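Local coordinates for PILI retraction protein PILT (PDB 5FL3) that binds ADP and probably hydrolyses ATP, the reaction thought to power retraction of type IV pili, at residues A[122-127]-A[291-296]; A[315-320]-A[325-330]; A[82-85]-A[89-92]. All blocks are in the same frame, centred on the assembly; numbering follows the deposited sequence.

Contact 1 (A[122-127]-A[291-296])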
# COMPACT_ATOMS: atom_id res chain seq x y z
N ARG A 122 17.35 -1.25 3.26
CA ARG A 122 17.69 0.05 2.70
C ARG A 122 18.39 -0.05 1.37
O ARG A 122 18.08 0.69 0.43
CB ARG A 122 18.56 0.84 3.67
CG ARG A 122 19.08 2.14 3.05
CD ARG A 122 19.43 3.20 4.07
NE ARG A 122 18.26 3.73 4.77
CZ ARG A 122 17.52 4.74 4.32
NH1 ARG A 122 17.82 5.33 3.17
NH2 ARG A 122 16.47 5.16 5.02
N GLU A 123 19.33 -0.99 1.27
CA GLU A 123 20.17 -1.12 0.10
C GLU A 123 19.34 -1.52 -1.11
O GLU A 123 19.49 -0.95 -2.19
CB GLU A 123 21.28 -2.14 0.35
CG GLU A 123 22.49 -1.96 -0.56
CD GLU A 123 23.48 -3.10 -0.42
OE1 GLU A 123 23.39 -3.83 0.60
OE2 GLU A 123 24.32 -3.27 -1.33
N VAL A 124 18.46 -2.49 -0.92
CA VAL A 124 17.52 -2.88 -1.96
C VAL A 124 16.63 -1.72 -2.41
O VAL A 124 16.42 -1.51 -3.61
CB VAL A 124 16.62 -4.03 -1.48
CG1 VAL A 124 15.52 -4.30 -2.48
CG2 VAL A 124 17.46 -5.27 -1.23
N MET A 125 16.10 -0.97 -1.45
CA MET A 125 15.19 0.12 -1.77
C MET A 125 15.88 1.17 -2.63
O MET A 125 15.43 1.50 -3.73
CB MET A 125 14.64 0.75 -0.50
CG MET A 125 13.69 -0.14 0.28
SD MET A 125 12.30 -0.80 -0.66
CE MET A 125 12.86 -2.47 -1.00
N GLU A 126 17.00 1.68 -2.14
CA GLU A 126 17.75 2.71 -2.86
C GLU A 126 18.20 2.25 -4.24
O GLU A 126 18.30 3.04 -5.18
CB GLU A 126 18.95 3.14 -2.02
CG GLU A 126 18.52 3.86 -0.76
CD GLU A 126 19.68 4.22 0.11
OE1 GLU A 126 20.80 3.76 -0.18
OE2 GLU A 126 19.46 4.97 1.10
N SER A 127 18.46 0.96 -4.37
CA SER A 127 18.85 0.40 -5.66
C SER A 127 17.69 0.50 -6.66
O SER A 127 17.88 0.93 -7.80
CB SER A 127 19.31 -1.05 -5.48
OG SER A 127 19.72 -1.58 -6.71
N LEU A 291 8.62 -9.94 4.28
CA LEU A 291 8.88 -9.37 2.97
C LEU A 291 9.62 -10.34 2.06
O LEU A 291 10.66 -10.90 2.45
CB LEU A 291 9.65 -8.07 3.13
CG LEU A 291 10.14 -7.42 1.84
CD1 LEU A 291 8.95 -7.06 0.96
CD2 LEU A 291 10.96 -6.19 2.16
N GLU A 292 9.05 -10.57 0.88
CA GLU A 292 9.69 -11.36 -0.17
C GLU A 292 10.12 -10.43 -1.31
O GLU A 292 9.32 -9.62 -1.77
CB GLU A 292 8.76 -12.44 -0.68
CG GLU A 292 9.27 -13.21 -1.86
CD GLU A 292 8.35 -14.37 -2.19
OE1 GLU A 292 8.09 -15.17 -1.26
OE2 GLU A 292 7.88 -14.49 -3.34
N ILE A 293 11.37 -10.57 -1.76
CA ILE A 293 11.94 -9.73 -2.82
C ILE A 293 12.35 -10.51 -4.05
O ILE A 293 13.25 -11.35 -3.99
CB ILE A 293 13.16 -8.95 -2.30
CG1 ILE A 293 12.81 -8.21 -1.01
CG2 ILE A 293 13.69 -7.99 -3.34
CD1 ILE A 293 13.97 -7.51 -0.37
N LEU A 294 11.68 -10.24 -5.17
CA LEU A 294 12.16 -10.70 -6.48
C LEU A 294 12.79 -9.54 -7.23
O LEU A 294 12.13 -8.56 -7.52
CB LEU A 294 11.02 -11.30 -7.30
CG LEU A 294 11.38 -11.63 -8.75
CD1 LEU A 294 12.60 -12.51 -8.77
CD2 LEU A 294 10.24 -12.33 -9.46
N ILE A 295 14.08 -9.64 -7.52
CA ILE A 295 14.73 -8.62 -8.32
C ILE A 295 14.93 -9.15 -9.73
O ILE A 295 15.44 -10.25 -9.92
CB ILE A 295 16.07 -8.19 -7.73
CG1 ILE A 295 15.87 -7.57 -6.35
CG2 ILE A 295 16.74 -7.18 -8.64
CD1 ILE A 295 15.26 -6.21 -6.37
N ALA A 296 14.52 -8.36 -10.71
CA ALA A 296 14.58 -8.79 -12.10
C ALA A 296 15.99 -8.67 -12.70
O ALA A 296 16.25 -7.84 -13.57
CB ALA A 296 13.58 -7.99 -12.93
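Two first torsions decide how Val124 and Ile293 meet: the valine places CG1 opposite its own backbone N (chi1 172°), while the isoleucine sets CG1 opposite its carbonyl carbon (chi1 -52°) and then runs straight on to CD1. The two branches reach toward each other and touch tip to tip, Val124 CG1 lying 4.1 Å from Ile293 CD1. Two residues further along the strand, Ile295 turns its chain at the second torsion instead of extending it, and its CD1 reaches the same methyl group, 4.3 Å from Val124 CG1. One valine methyl thus stands before the tips of two isoleucines that leave the strand on the same side. The contact is purely apolar and slight, about 125 Å² in all, and Val124 alone makes the close contacts from the helix. The interface is widened by its surroundings: Met125 and Ile293 both pack on Leu274 of strand 270-280, and Pro121 lies against Ile293 just before the helix. The Arg122-Glu126 pair takes no part in this contact. Arg122 NH1 donates to Glu126 OE2 at 2.7 Å, one helical turn on, with the oxygen close to the guanidinium plane and approached on its anti side. Glu116 pairs with NE of the same arginine, so the guanidinium is held by two carboxylates and is probably restricted in its rotation. The case illustrates how a helix can meet an edge strand chiefly through one small branched residue, while a neighbour, Met125, packs on the next strand in. Strand 287-295 is the outermost strand of the mixed sheet, antiparallel to 270-280, and a helix laid against such a central sheet is characteristic of the P-loop ATPase core to which the Walker A residues of this protein belong.

Contact 2 (A[315-320]-A[325-330])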
# COMPACT_ATOMS: atom_id res chain seq x y z
N GLU A 315 13.93 -20.75 -6.54
CA GLU A 315 15.32 -21.07 -6.32
C GLU A 315 16.15 -19.80 -6.51
O GLU A 315 17.07 -19.52 -5.73
CB GLU A 315 15.75 -22.21 -7.26
CG GLU A 315 15.05 -23.58 -6.99
CD GLU A 315 13.62 -23.73 -7.60
OE1 GLU A 315 13.11 -22.79 -8.25
OE2 GLU A 315 12.98 -24.80 -7.42
N ALA A 316 15.78 -19.00 -7.51
CA ALA A 316 16.46 -17.75 -7.82
C ALA A 316 16.46 -16.79 -6.65
O ALA A 316 17.46 -16.13 -6.36
CB ALA A 316 15.80 -17.10 -9.02
N MET A 317 15.31 -16.70 -5.98
CA MET A 317 15.17 -15.83 -4.81
C MET A 317 15.99 -16.35 -3.62
O MET A 317 16.71 -15.58 -2.96
CB MET A 317 13.69 -15.70 -4.44
CG MET A 317 12.99 -14.57 -5.18
SD MET A 317 11.24 -14.42 -4.80
CE MET A 317 10.62 -15.90 -5.58
N MET A 318 15.88 -17.65 -3.36
CA MET A 318 16.57 -18.25 -2.24
C MET A 318 18.08 -18.13 -2.33
O MET A 318 18.77 -18.16 -1.32
CB MET A 318 16.15 -19.71 -2.12
CG MET A 318 14.67 -19.87 -1.88
SD MET A 318 14.15 -21.57 -1.63
CE MET A 318 15.01 -21.96 -0.11
N GLU A 319 18.60 -17.98 -3.54
CA GLU A 319 20.03 -17.83 -3.74
C GLU A 319 20.40 -16.42 -4.20
O GLU A 319 21.56 -16.14 -4.53
CB GLU A 319 20.53 -18.84 -4.77
CG GLU A 319 20.40 -20.30 -4.38
CD GLU A 319 20.09 -21.20 -5.59
OE1 GLU A 319 20.64 -20.96 -6.70
OE2 GLU A 319 19.28 -22.15 -5.42
N GLY A 320 19.42 -15.52 -4.22
CA GLY A 320 19.62 -14.23 -4.85
C GLY A 320 20.05 -13.10 -3.94
O GLY A 320 20.06 -11.94 -4.34
N MET A 325 17.66 -10.73 -2.86
CA MET A 325 16.39 -11.44 -2.86
C MET A 325 16.26 -12.36 -1.66
O MET A 325 17.21 -12.56 -0.90
CB MET A 325 16.24 -12.24 -4.16
CG MET A 325 16.16 -11.39 -5.43
SD MET A 325 15.97 -12.39 -6.92
CE MET A 325 17.57 -12.15 -7.68
N ARG A 326 15.06 -12.92 -1.51
CA ARG A 326 14.70 -13.85 -0.43
C ARG A 326 13.22 -14.19 -0.59
O ARG A 326 12.45 -13.37 -1.11
CB ARG A 326 14.94 -13.24 0.94
CG ARG A 326 13.95 -12.16 1.26
CD ARG A 326 14.55 -10.97 1.91
NE ARG A 326 13.52 -10.19 2.56
CZ ARG A 326 13.76 -9.17 3.36
NH1 ARG A 326 15.02 -8.80 3.59
NH2 ARG A 326 12.76 -8.51 3.92
N THR A 327 12.82 -15.38 -0.16
CA THR A 327 11.41 -15.76 -0.20
C THR A 327 10.74 -15.38 1.11
O THR A 327 11.42 -15.01 2.07
CB THR A 327 11.23 -17.27 -0.45
OG1 THR A 327 11.85 -18.00 0.61
CG2 THR A 327 11.86 -17.67 -1.76
N PHE A 328 9.41 -15.45 1.15
CA PHE A 328 8.71 -15.30 2.41
C PHE A 328 9.19 -16.30 3.45
O PHE A 328 9.46 -15.92 4.59
CB PHE A 328 7.20 -15.45 2.24
CG PHE A 328 6.46 -14.17 2.37
CD1 PHE A 328 7.10 -12.97 2.11
CD2 PHE A 328 5.16 -14.14 2.81
CE1 PHE A 328 6.44 -11.78 2.22
CE2 PHE A 328 4.50 -12.94 2.94
CZ PHE A 328 5.11 -11.76 2.63
N ASP A 329 9.28 -17.57 3.05
CA ASP A 329 9.61 -18.63 4.00
C ASP A 329 11.01 -18.40 4.53
O ASP A 329 11.29 -18.74 5.68
CB ASP A 329 9.48 -20.01 3.36
CG ASP A 329 8.04 -20.39 3.06
OD1 ASP A 329 7.14 -19.65 3.52
OD2 ASP A 329 7.81 -21.43 2.39
N GLN A 330 11.87 -17.79 3.72
CA GLN A 330 13.21 -17.42 4.19
C GLN A 330 13.17 -16.28 5.19
O GLN A 330 13.83 -16.33 6.22
CB GLN A 330 14.12 -17.03 3.03
CG GLN A 330 14.70 -18.19 2.25
CD GLN A 330 15.51 -17.73 1.06
OE1 GLN A 330 15.02 -16.97 0.23
NE2 GLN A 330 16.76 -18.17 0.98
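The amide oxygen OE1 of Gln330, whose side chain also lies across Met318, takes a hydrogen bond from Thr327 N at 2.7 Å, on a lone pair in the carbonyl plane; Thr327 OG1 adds a weak one. Thr327 is the N-cap of helix 328-337, and its OG1 in turn accepts from Gln330 N at 3.1 Å, which completes a capping box. With OE1 so occupied, the other end of the amide is presented to the preceding helix: Gln330 NE2 donates to Met318 O at 3.1 Å, with that oxygen close to the Gln330 amide plane and NE2 on a lone pair of the carbonyl. Beside this polar bridge, Thr327 CG2 rests on the methionines, 3.6 Å from Met318 CG and a little further from Met317 CB. Met317 and Met325 cross at about a right angle, with Met325 SD beside Met317 CG. The turn is closed by Met325 N, which meets Gly320 O at 3.1 Å from above the carbonyl plane. Two successive helices are thereby joined end to start. Leu359 of helix 353-361 touches Met318 and Gln330, whereas Met325 packs against Val300 of helix 298-305 and against Leu294 and Ile295 of strand 287-295.

Contact 3 (A[82-85]-A[89-92])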
# COMPACT_ATOMS: atom_id res chain seq x y z
N TYR A 82 -11.52 17.12 6.22
CA TYR A 82 -11.61 17.92 7.42
C TYR A 82 -10.24 18.02 8.08
O TYR A 82 -9.53 17.02 8.19
CB TYR A 82 -12.64 17.35 8.38
CG TYR A 82 -12.58 17.97 9.75
CD1 TYR A 82 -13.17 19.21 10.00
CD2 TYR A 82 -11.93 17.33 10.79
CE1 TYR A 82 -13.10 19.78 11.25
CE2 TYR A 82 -11.86 17.89 12.04
CZ TYR A 82 -12.44 19.12 12.27
OH TYR A 82 -12.37 19.67 13.53
N THR A 83 -9.87 19.22 8.50
CA THR A 83 -8.54 19.40 9.08
C THR A 83 -8.56 19.98 10.49
O THR A 83 -9.27 20.94 10.76
CB THR A 83 -7.71 20.30 8.21
OG1 THR A 83 -7.93 19.93 6.85
CG2 THR A 83 -6.23 20.15 8.56
N ILE A 84 -7.80 19.37 11.39
CA ILE A 84 -7.52 20.02 12.66
C ILE A 84 -6.12 20.60 12.55
O ILE A 84 -5.13 19.85 12.62
CB ILE A 84 -7.62 19.06 13.85
CG1 ILE A 84 -8.97 18.37 13.88
CG2 ILE A 84 -7.40 19.81 15.16
CD1 ILE A 84 -9.07 17.36 15.00
N PRO A 85 -6.03 21.92 12.35
CA PRO A 85 -4.77 22.62 12.08
C PRO A 85 -3.62 22.15 12.97
O PRO A 85 -3.74 22.15 14.19
CB PRO A 85 -5.13 24.08 12.35
CG PRO A 85 -6.57 24.17 11.91
CD PRO A 85 -7.18 22.86 12.37
N ARG A 89 -4.92 15.72 9.01
CA ARG A 89 -5.88 15.83 7.93
C ARG A 89 -6.66 14.53 7.84
O ARG A 89 -6.06 13.44 7.89
CB ARG A 89 -5.20 16.12 6.59
CG ARG A 89 -4.29 17.33 6.58
CD ARG A 89 -4.26 17.95 5.20
NE ARG A 89 -3.22 18.96 5.06
CZ ARG A 89 -3.02 19.68 3.96
NH1 ARG A 89 -3.80 19.51 2.89
NH2 ARG A 89 -2.03 20.57 3.92
N PHE A 90 -7.98 14.66 7.70
CA PHE A 90 -8.91 13.54 7.63
C PHE A 90 -9.69 13.55 6.33
O PHE A 90 -10.08 14.61 5.85
CB PHE A 90 -9.92 13.56 8.79
CG PHE A 90 -9.30 13.59 10.16
CD1 PHE A 90 -8.97 12.40 10.82
CD2 PHE A 90 -9.06 14.80 10.81
CE1 PHE A 90 -8.40 12.42 12.10
CE2 PHE A 90 -8.48 14.83 12.09
CZ PHE A 90 -8.15 13.63 12.73
N ARG A 91 -9.93 12.38 5.76
CA ARG A 91 -11.03 12.23 4.83
C ARG A 91 -12.13 11.51 5.60
O ARG A 91 -11.86 10.59 6.35
CB ARG A 91 -10.61 11.45 3.57
CG ARG A 91 -9.83 12.27 2.54
CD ARG A 91 -10.38 12.07 1.13
NE ARG A 91 -11.66 12.74 0.94
CZ ARG A 91 -11.84 13.92 0.34
NH1 ARG A 91 -10.80 14.56 -0.18
NH2 ARG A 91 -13.06 14.45 0.24
N CYS A 92 -13.37 11.96 5.43
CA CYS A 92 -14.46 11.50 6.26
C CYS A 92 -15.62 10.98 5.43
O CYS A 92 -16.02 11.59 4.45
CB CYS A 92 -14.96 12.63 7.18
SG CYS A 92 -13.64 13.41 8.11
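Phe90 is a bump in this pairing, and Tyr82 and Ile84 form the hollow that receives it. The Phe90 and Tyr82 side chains run side by side in the same direction, their CD2 atoms 3.8 Å apart, with Phe90 CD2 arriving at the edge of the tyrosine ring and close to its plane. The phenylalanine ring leans back over the neighbouring strand because its CG is set opposite the carbonyl carbon (chi1 -56°); its CD2 edge then lies 3.5 Å from Tyr82 O, and CE2 comes within 3.9 Å of Ile84 CD1, which approaches obliquely. Next to Phe90, two residues on along the same strand, Cys92 SG packs against Tyr82 CB at 4.1 Å. All this hangs on an antiparallel beta hairpin, strands 78-84 and 88-97, at one margin of the N-terminal six-stranded sheet. Tyr82 and Phe90 are a hydrogen-bonded pair: Tyr82 N gives to Phe90 O, and Phe90 N gives to Tyr82 O, nearly along the C=O axis, each bond 2.9 Å long. Helix 11-21 lies over the aromatic face, Val13 touching Tyr82 and Ile84, and Val20 touching Phe90. Replacing Phe90 by an alanine would probably open a gap between Ile84, Tyr82 and Val20 and allow the Ile84 end to shift. The other face is plainer. Thr83 and Arg89, a non-hydrogen-bonded pair, lie alongside each other with Thr83 CG2 4.0 Å from Arg89 CG, and the arginine extends from there toward a weak, long ion pair with Glu110.

In the fold
Along the chain, contact 3 closes first, contact 1 opens and closes next, and contact 2 follows. Contacts 1 and 2 are neighbours, their centres about 12 Å apart, and they meet at strand 287-295, which contact 1 contains and contact 2 packs against: Glu292 OE1 probably accepts from Phe328 N, and Leu291 O from Arg326 NE, which ties the C-terminal helices to the edge of the mixed ATPase sheet. Contact 3 belongs to the separate antiparallel sheet, on the opposite side of the chain's centre, about 34 Å from contact 1 and 42 Å from contact 2 between centres. ADP lies within about 10 to 13 Å of side chains in all three, consistent with a nucleotide held between two packed regions.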